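Local coordinates for protein 6-phospho-beta-d glycosidase (Streptococcus pyogenes, PDB 5FOO) that probably hydrolyses 6-phospho-beta-glucosides as a family 1 glycoside hydrolase, and binds the probe 6-phosphocyclophellitol, at residues 315-318 / 319-323; 2-5 / 6-10; 283-286 / 287-291. The protein carries 1 engineered substitution. All coordinates share one frame; numbering follows the deposited sequence.

Overall arrangement
Along the chain the order is contact 2, contact 3, contact 1, all in one family 1 (beta/alpha)8 barrel. Contact 2, at the N-terminus, runs into the first barrel strand, 9-13, and includes its start. Contact 3 closes helix 280-288 just ahead of the sixth strand, 293-297, and contact 1 lies further on in the long connection from that strand to 362-367. The centres of contacts 1 and 2 are 42 Å apart, on opposite sides of the chain's centre; contact 3 lies 28 Å from contact 1 and 31 Å from contact 2. None touches another or includes a residue of the 6-phosphocyclophellitol pocket; contacts 1 and 3 belong to connections outside the barrel strands.

Contact 1: residues 315-318 / 319-323; sequences PSWS and PEWYY. With EDO (1,2-ethanediol), chain L; EDO (1,2-ethanediol), chain K.
Trp317 and Trp321 meet where an ST turn at Ser318 starts the short 3-10 segment 319-321, within the long connection between the sixth and seventh strands of the (beta/alpha)8 barrel. The packed side belongs to Trp317. With CG anti to the backbone N (chi1 -169°), its indole turns back beside the following residues, and its five-membered ring presents an edge to the six-membered ring of Trp321, the two centroids 4.4 Å apart. The planes make 55°, and Trp317 CD1 comes within 3.6 Å of Trp321 CZ3, near the rim of that ring. At the benzo end of Trp317, CZ3 rests 3.6 Å from Pro319 CD, with Pro319 N over one face of the indole. Trp247 of helix 235-258 meets Trp317 edge-to-face, Leu269 of helix 263-271 touches it, and Asp272, just past that helix, accepts hydrogen bonds at OD2 from both Trp317 NE1 and Tyr322 OH, tying the two rings to one carboxylate.

The other side is looser. Glu320 sends an extended side chain away from the turn, and Trp321 is partly exposed; its NE1 makes merely a weak, bent bond of 3.4 Å to Ser316 O. An ethanediol, probably from the crystallisation liquor, adds a weak bond to Glu320 O, although the place of that carbonyl oxygen is less sure. Between the two sides, two hydrogen bonds wind the backbone into the turn. Trp321 N reaches Ser318 O at 3.1 Å with a fairly straight N-H, yet approaches from above the carbonyl plane, some 60° out of it. Ser318 uses its side chain as well: OG takes the N-H of Glu320 at 2.9 Å.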
# COMPACT_ATOMS: atom_id res chain seq x y z
N PRO A 315 -26.38 6.88 -10.75
CA PRO A 315 -25.58 7.12 -11.99
C PRO A 315 -24.74 5.89 -12.42
O PRO A 315 -24.54 5.66 -13.59
CB PRO A 315 -24.68 8.35 -11.63
CG PRO A 315 -24.59 8.38 -10.13
CD PRO A 315 -25.83 7.68 -9.60
N SER A 316 -24.33 5.08 -11.45
CA SER A 316 -23.42 3.97 -11.63
C SER A 316 -23.53 3.09 -10.35
O SER A 316 -23.85 3.60 -9.30
CB SER A 316 -22.04 4.58 -11.78
OG SER A 316 -21.05 3.61 -11.85
N TRP A 317 -23.26 1.80 -10.43
CA TRP A 317 -23.09 0.97 -9.25
C TRP A 317 -21.97 1.52 -8.33
O TRP A 317 -20.99 2.09 -8.80
CB TRP A 317 -22.84 -0.51 -9.61
CG TRP A 317 -22.93 -1.43 -8.40
CD1 TRP A 317 -24.04 -2.00 -7.90
CD2 TRP A 317 -21.85 -1.85 -7.55
NE1 TRP A 317 -23.71 -2.78 -6.80
CE2 TRP A 317 -22.38 -2.67 -6.56
CE3 TRP A 317 -20.48 -1.60 -7.53
CZ2 TRP A 317 -21.59 -3.25 -5.55
CZ3 TRP A 317 -19.69 -2.22 -6.50
CH2 TRP A 317 -20.25 -3.01 -5.56
N SER A 318 -22.21 1.42 -7.03
CA SER A 318 -21.23 1.75 -6.02
C SER A 318 -21.47 0.85 -4.78
O SER A 318 -22.60 0.55 -4.47
CB SER A 318 -21.31 3.22 -5.59
OG SER A 318 -20.67 3.37 -4.35
N PRO A 319 -20.40 0.45 -4.07
CA PRO A 319 -20.57 -0.29 -2.80
C PRO A 319 -21.32 0.53 -1.76
O PRO A 319 -22.02 -0.03 -0.91
CB PRO A 319 -19.10 -0.60 -2.36
CG PRO A 319 -18.25 0.40 -3.10
CD PRO A 319 -18.98 0.64 -4.42
N GLU A 320 -21.21 1.86 -1.89
CA GLU A 320 -21.92 2.82 -1.04
C GLU A 320 -23.43 2.94 -1.23
O GLU A 320 -24.10 3.69 -0.50
CB GLU A 320 -21.25 4.21 -1.09
CG GLU A 320 -19.79 4.17 -0.63
CD GLU A 320 -19.23 5.50 -0.12
OE1 GLU A 320 -19.79 6.57 -0.39
OE2 GLU A 320 -18.17 5.47 0.54
N TRP A 321 -23.97 2.16 -2.14
CA TRP A 321 -25.40 1.88 -2.14
C TRP A 321 -25.81 1.24 -0.84
O TRP A 321 -26.94 1.36 -0.50
CB TRP A 321 -25.81 0.85 -3.21
CG TRP A 321 -25.82 1.30 -4.71
CD1 TRP A 321 -25.31 2.43 -5.24
CD2 TRP A 321 -26.36 0.54 -5.82
NE1 TRP A 321 -25.51 2.44 -6.61
CE2 TRP A 321 -26.17 1.30 -6.98
CE3 TRP A 321 -27.03 -0.68 -5.91
CZ2 TRP A 321 -26.60 0.86 -8.25
CZ3 TRP A 321 -27.43 -1.14 -7.17
CH2 TRP A 321 -27.20 -0.37 -8.32
N TYR A 322 -24.93 0.47 -0.17
CA TYR A 322 -25.32 -0.31 0.99
C TYR A 322 -24.83 0.25 2.33
O TYR A 322 -25.09 -0.36 3.36
CB TYR A 322 -24.86 -1.77 0.82
CG TYR A 322 -25.47 -2.41 -0.39
CD1 TYR A 322 -26.79 -2.74 -0.41
CD2 TYR A 322 -24.73 -2.54 -1.57
CE1 TYR A 322 -27.39 -3.26 -1.56
CE2 TYR A 322 -25.30 -3.09 -2.72
CZ TYR A 322 -26.64 -3.43 -2.72
OH TYR A 322 -27.24 -3.99 -3.86
N TYR A 323 -24.10 1.37 2.33
CA TYR A 323 -23.63 1.96 3.58
C TYR A 323 -23.17 3.38 3.31
O TYR A 323 -22.81 3.67 2.22
CB TYR A 323 -22.44 1.12 4.18
CG TYR A 323 -21.20 1.02 3.29
CD1 TYR A 323 -20.22 2.00 3.32
CD2 TYR A 323 -21.06 -0.03 2.37
CE1 TYR A 323 -19.09 1.96 2.46
CE2 TYR A 323 -19.94 -0.10 1.50
CZ TYR A 323 -18.95 0.89 1.57
OH TYR A 323 -17.87 0.82 0.76
C1 EDO L . -22.36 7.53 1.29
O1 EDO L . -22.69 8.95 1.28
C2 EDO L . -23.33 6.71 0.41
O2 EDO L . -23.82 5.42 0.90
C1 EDO K . -26.78 5.64 -0.96
O1 EDO K . -27.69 4.51 -1.01
C2 EDO K . -26.16 5.89 -2.34
O2 EDO K . -24.84 6.41 -2.14

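Contact 2: residues 2-5 / 6-10; sequences LAFP and KEFWW. With EDO (1,2-ethanediol), chain I.
Phe4 reaches over the turn that follows it to touch both Phe8 and Trp10. Starting at CB, the first neighbour is the benzo edge of Trp10, whose CZ2 lies 3.9 Å away. One atom on, Phe4 CG is closer still to that same CZ2, at 3.7 Å. The ring then divides its contacts between two partners. Along one side CD1 and CE1 both meet Trp10 CH2, which sits above the middle of the Phe4 face; along the other, CD2 rests on a face of the Phe8 ring, 3.8 Å from Phe8 CE2, and CE2 just reaches Phe8 CZ.

The Trp10 contact is T-shaped, with the indole edge pointing into the Phe4 face and the planes at 74°; the Phe8 ring is set obliquely, its plane at 46° to that of Phe4. This aromatic cluster fills the bend between strand 2-3 and the first strand of the (beta/alpha)8 barrel, 9-13, and helix 387-405 packs against it, with His401 edge-to-face to Phe4 and Leu397 touching both Phe4 and Trp10.

The bend itself is a type II beta turn from Pro5 to Phe8, with Glu7 at positive phi. Its closing bond, Phe8 N to Pro5 O, is long and weak at 3.4 Å, but Asn460 ND2 also donates to Pro5 O, while Asn460 OD1 accepts from Trp10 NE1. Phe8 keeps CG anti to its amide nitrogen (chi1 -156°), which lays the ring alongside the Pro5 side chain, Phe8 CD1 standing 3.8 Å from Pro5 CD.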
# COMPACT_ATOMS: atom_id res chain seq x y z
N LEU A 2 7.88 -4.31 26.67
CA LEU A 2 7.10 -5.07 25.64
C LEU A 2 8.06 -5.58 24.57
O LEU A 2 8.48 -4.84 23.64
CB LEU A 2 6.02 -4.16 24.98
CG LEU A 2 4.59 -4.09 25.51
CD1 LEU A 2 4.51 -4.27 27.02
CD2 LEU A 2 3.89 -2.81 25.04
N ALA A 3 8.47 -6.83 24.69
CA ALA A 3 9.47 -7.36 23.81
C ALA A 3 8.83 -8.01 22.54
O ALA A 3 7.88 -8.76 22.62
CB ALA A 3 10.33 -8.36 24.56
N PHE A 4 9.44 -7.80 21.37
CA PHE A 4 8.89 -8.31 20.11
C PHE A 4 9.56 -9.63 19.70
O PHE A 4 10.62 -9.96 20.23
CB PHE A 4 9.01 -7.19 19.04
CG PHE A 4 7.91 -6.16 19.16
CD1 PHE A 4 8.00 -5.15 20.11
CD2 PHE A 4 6.77 -6.25 18.39
CE1 PHE A 4 6.97 -4.21 20.24
CE2 PHE A 4 5.75 -5.35 18.53
CZ PHE A 4 5.85 -4.33 19.46
N PRO A 5 8.96 -10.37 18.74
CA PRO A 5 9.56 -11.64 18.33
C PRO A 5 10.95 -11.50 17.77
O PRO A 5 11.35 -10.42 17.34
CB PRO A 5 8.58 -12.16 17.25
CG PRO A 5 7.26 -11.58 17.64
CD PRO A 5 7.58 -10.23 18.22
N LYS A 6 11.72 -12.58 17.78
CA LYS A 6 13.06 -12.51 17.27
C LYS A 6 12.93 -12.35 15.77
O LYS A 6 12.04 -12.88 15.17
CB LYS A 6 13.89 -13.77 17.64
CG LYS A 6 14.92 -13.50 18.74
CD LYS A 6 14.87 -14.51 19.87
CE LYS A 6 15.28 -15.91 19.41
NZ LYS A 6 14.87 -16.96 20.38
N GLU A 7 13.84 -11.59 15.20
CA GLU A 7 13.91 -11.33 13.77
C GLU A 7 12.69 -10.56 13.19
O GLU A 7 12.49 -10.49 12.00
CB GLU A 7 14.22 -12.61 13.01
CG GLU A 7 15.56 -13.20 13.49
CD GLU A 7 15.92 -14.46 12.76
OE1 GLU A 7 15.07 -15.37 12.61
OE2 GLU A 7 17.09 -14.53 12.32
N PHE A 8 11.99 -9.88 14.08
CA PHE A 8 10.95 -8.93 13.70
C PHE A 8 11.51 -7.88 12.75
O PHE A 8 12.64 -7.32 12.95
CB PHE A 8 10.38 -8.29 14.96
CG PHE A 8 8.97 -7.75 14.82
CD1 PHE A 8 7.87 -8.62 14.77
CD2 PHE A 8 8.74 -6.39 14.79
CE1 PHE A 8 6.56 -8.13 14.72
CE2 PHE A 8 7.45 -5.89 14.70
CZ PHE A 8 6.36 -6.75 14.67
N TRP A 9 10.72 -7.58 11.73
CA TRP A 9 11.13 -6.57 10.75
C TRP A 9 10.83 -5.17 11.32
O TRP A 9 9.72 -4.91 11.77
CB TRP A 9 10.36 -6.71 9.44
CG TRP A 9 10.59 -7.89 8.64
CD1 TRP A 9 11.28 -9.08 9.01
CD2 TRP A 9 10.09 -8.11 7.31
NE1 TRP A 9 11.29 -9.94 7.93
CE2 TRP A 9 10.54 -9.41 6.90
CE3 TRP A 9 9.29 -7.35 6.43
CZ2 TRP A 9 10.25 -9.94 5.61
CZ3 TRP A 9 8.97 -7.88 5.17
CH2 TRP A 9 9.43 -9.21 4.79
N TRP A 10 11.83 -4.28 11.24
CA TRP A 10 11.67 -2.93 11.63
C TRP A 10 12.19 -2.06 10.51
O TRP A 10 13.33 -2.19 10.04
CB TRP A 10 12.44 -2.61 12.87
CG TRP A 10 12.07 -3.35 14.10
CD1 TRP A 10 12.86 -4.28 14.76
CD2 TRP A 10 10.97 -3.07 14.99
NE1 TRP A 10 12.23 -4.67 15.90
CE2 TRP A 10 11.08 -3.94 16.07
CE3 TRP A 10 9.85 -2.25 14.91
CZ2 TRP A 10 10.13 -3.98 17.09
CZ3 TRP A 10 8.93 -2.30 15.92
CH2 TRP A 10 9.08 -3.16 16.99
C1 EDO I . 14.92 -8.26 8.97
O1 EDO I . 15.58 -9.08 8.01
C2 EDO I . 15.16 -8.80 10.38
O2 EDO I . 14.80 -10.18 10.36

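Contact 3: residues 283-286 / 287-291; sequences LALI and AENRV
Leu283 and Ala287 are joined by one of the last full alpha-helical bonds of helix 280-288, the helix that completes the beta-alpha-beta crossover into the sixth strand of the (beta/alpha)8 barrel. Ala287 N donates to Leu283 O at 3.0 Å. One residue later Glu288 N gives its hydrogen to Ala284 O at 2.9 Å, with a more bent N-H (133°). That same N-H also serves Leu285 O, with Glu288 N 3.2 Å from that oxygen in a weak second bond, so a single donor is shared between an i-4 and an i-3 acceptor. The carbonyl of Ile286 has a donor as well: Asn289 N makes a weak bond to Ile286 O at 3.5 Å. Each of the four carbonyls from Leu283 to Ile286 therefore receives a backbone N-H from the residues that follow, two of them through bonds that are weak.

Side chains also pack round these carbonyls. Glu288 has CG anti to its carbonyl carbon (chi1 -74°), which brings this methylene to 3.2 Å from Ala284 O, while the extended carboxylate end runs back beside Ala284. Towards the fold Ile286 packs on Ala201 and Phe261, while Leu285 lies against Lys202 and Gln205 of helix 186-208.

Beyond the helix, partners come from its neighbours. Arg290 spends its guanidinium NH1 on the carbonyl of Val257, its own backbone O accepts from Arg208 NH2, and Val291 joins Ala256 through the backbone. Nearer the backbone, the Arg290 side chain stays against the helix end, with Arg290 CG 3.7 Å from Ile286 O.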
# COMPACT_ATOMS: atom_id res chain seq x y z
N LEU A 283 -10.36 -18.73 -12.82
CA LEU A 283 -10.72 -19.08 -11.46
C LEU A 283 -9.86 -20.19 -10.80
O LEU A 283 -9.57 -20.14 -9.58
CB LEU A 283 -12.20 -19.43 -11.32
CG LEU A 283 -13.12 -18.22 -11.65
CD1 LEU A 283 -14.60 -18.60 -11.81
CD2 LEU A 283 -12.96 -17.12 -10.62
N ALA A 284 -9.45 -21.15 -11.60
CA ALA A 284 -8.55 -22.23 -11.14
C ALA A 284 -7.13 -21.68 -10.92
O ALA A 284 -6.47 -22.06 -9.94
CB ALA A 284 -8.55 -23.39 -12.14
N LEU A 285 -6.67 -20.76 -11.77
CA LEU A 285 -5.35 -20.08 -11.55
C LEU A 285 -5.37 -19.38 -10.22
O LEU A 285 -4.45 -19.54 -9.43
CB LEU A 285 -5.00 -19.12 -12.69
CG LEU A 285 -3.71 -19.19 -13.49
CD1 LEU A 285 -3.19 -20.62 -13.62
CD2 LEU A 285 -3.90 -18.60 -14.90
N ILE A 286 -6.47 -18.69 -9.89
CA ILE A 286 -6.61 -17.98 -8.62
C ILE A 286 -6.62 -18.96 -7.43
O ILE A 286 -5.98 -18.71 -6.42
CB ILE A 286 -7.84 -17.01 -8.63
CG1 ILE A 286 -7.64 -15.91 -9.67
CG2 ILE A 286 -8.08 -16.42 -7.25
CD1 ILE A 286 -8.90 -15.10 -10.05
N ALA A 287 -7.32 -20.08 -7.57
CA ALA A 287 -7.40 -21.07 -6.52
C ALA A 287 -6.00 -21.73 -6.27
O ALA A 287 -5.68 -22.13 -5.12
CB ALA A 287 -8.41 -22.15 -6.88
N GLU A 288 -5.20 -21.79 -7.32
CA GLU A 288 -3.92 -22.47 -7.24
C GLU A 288 -2.70 -21.59 -6.92
O GLU A 288 -1.62 -22.13 -6.71
CB GLU A 288 -3.68 -23.12 -8.53
CG GLU A 288 -4.52 -24.34 -8.72
CD GLU A 288 -4.43 -24.87 -10.13
OE1 GLU A 288 -3.55 -24.42 -10.88
OE2 GLU A 288 -5.30 -25.67 -10.47
N ASN A 289 -2.88 -20.27 -6.85
CA ASN A 289 -1.76 -19.31 -6.77
C ASN A 289 -2.13 -18.24 -5.78
O ASN A 289 -2.66 -17.16 -6.14
CB ASN A 289 -1.49 -18.73 -8.11
CG ASN A 289 -0.98 -19.77 -9.09
OD1 ASN A 289 -1.71 -20.35 -9.94
ND2 ASN A 289 0.26 -20.01 -9.00
N ARG A 290 -1.92 -18.60 -4.52
CA ARG A 290 -2.29 -17.77 -3.36
C ARG A 290 -1.01 -17.30 -2.60
O ARG A 290 0.08 -17.82 -2.80
CB ARG A 290 -3.20 -18.58 -2.44
CG ARG A 290 -4.42 -19.20 -3.13
CD ARG A 290 -5.12 -20.27 -2.24
NE ARG A 290 -4.23 -21.44 -2.02
CZ ARG A 290 -3.66 -21.80 -0.87
NH1 ARG A 290 -3.94 -21.15 0.28
NH2 ARG A 290 -2.85 -22.86 -0.85
N VAL A 291 -1.16 -16.32 -1.74
CA VAL A 291 -0.00 -15.65 -1.15
C VAL A 291 0.73 -16.53 -0.13
O VAL A 291 0.12 -17.37 0.47
CB VAL A 291 -0.41 -14.35 -0.45
CG1 VAL A 291 -1.07 -13.36 -1.45
CG2 VAL A 291 -1.27 -14.61 0.78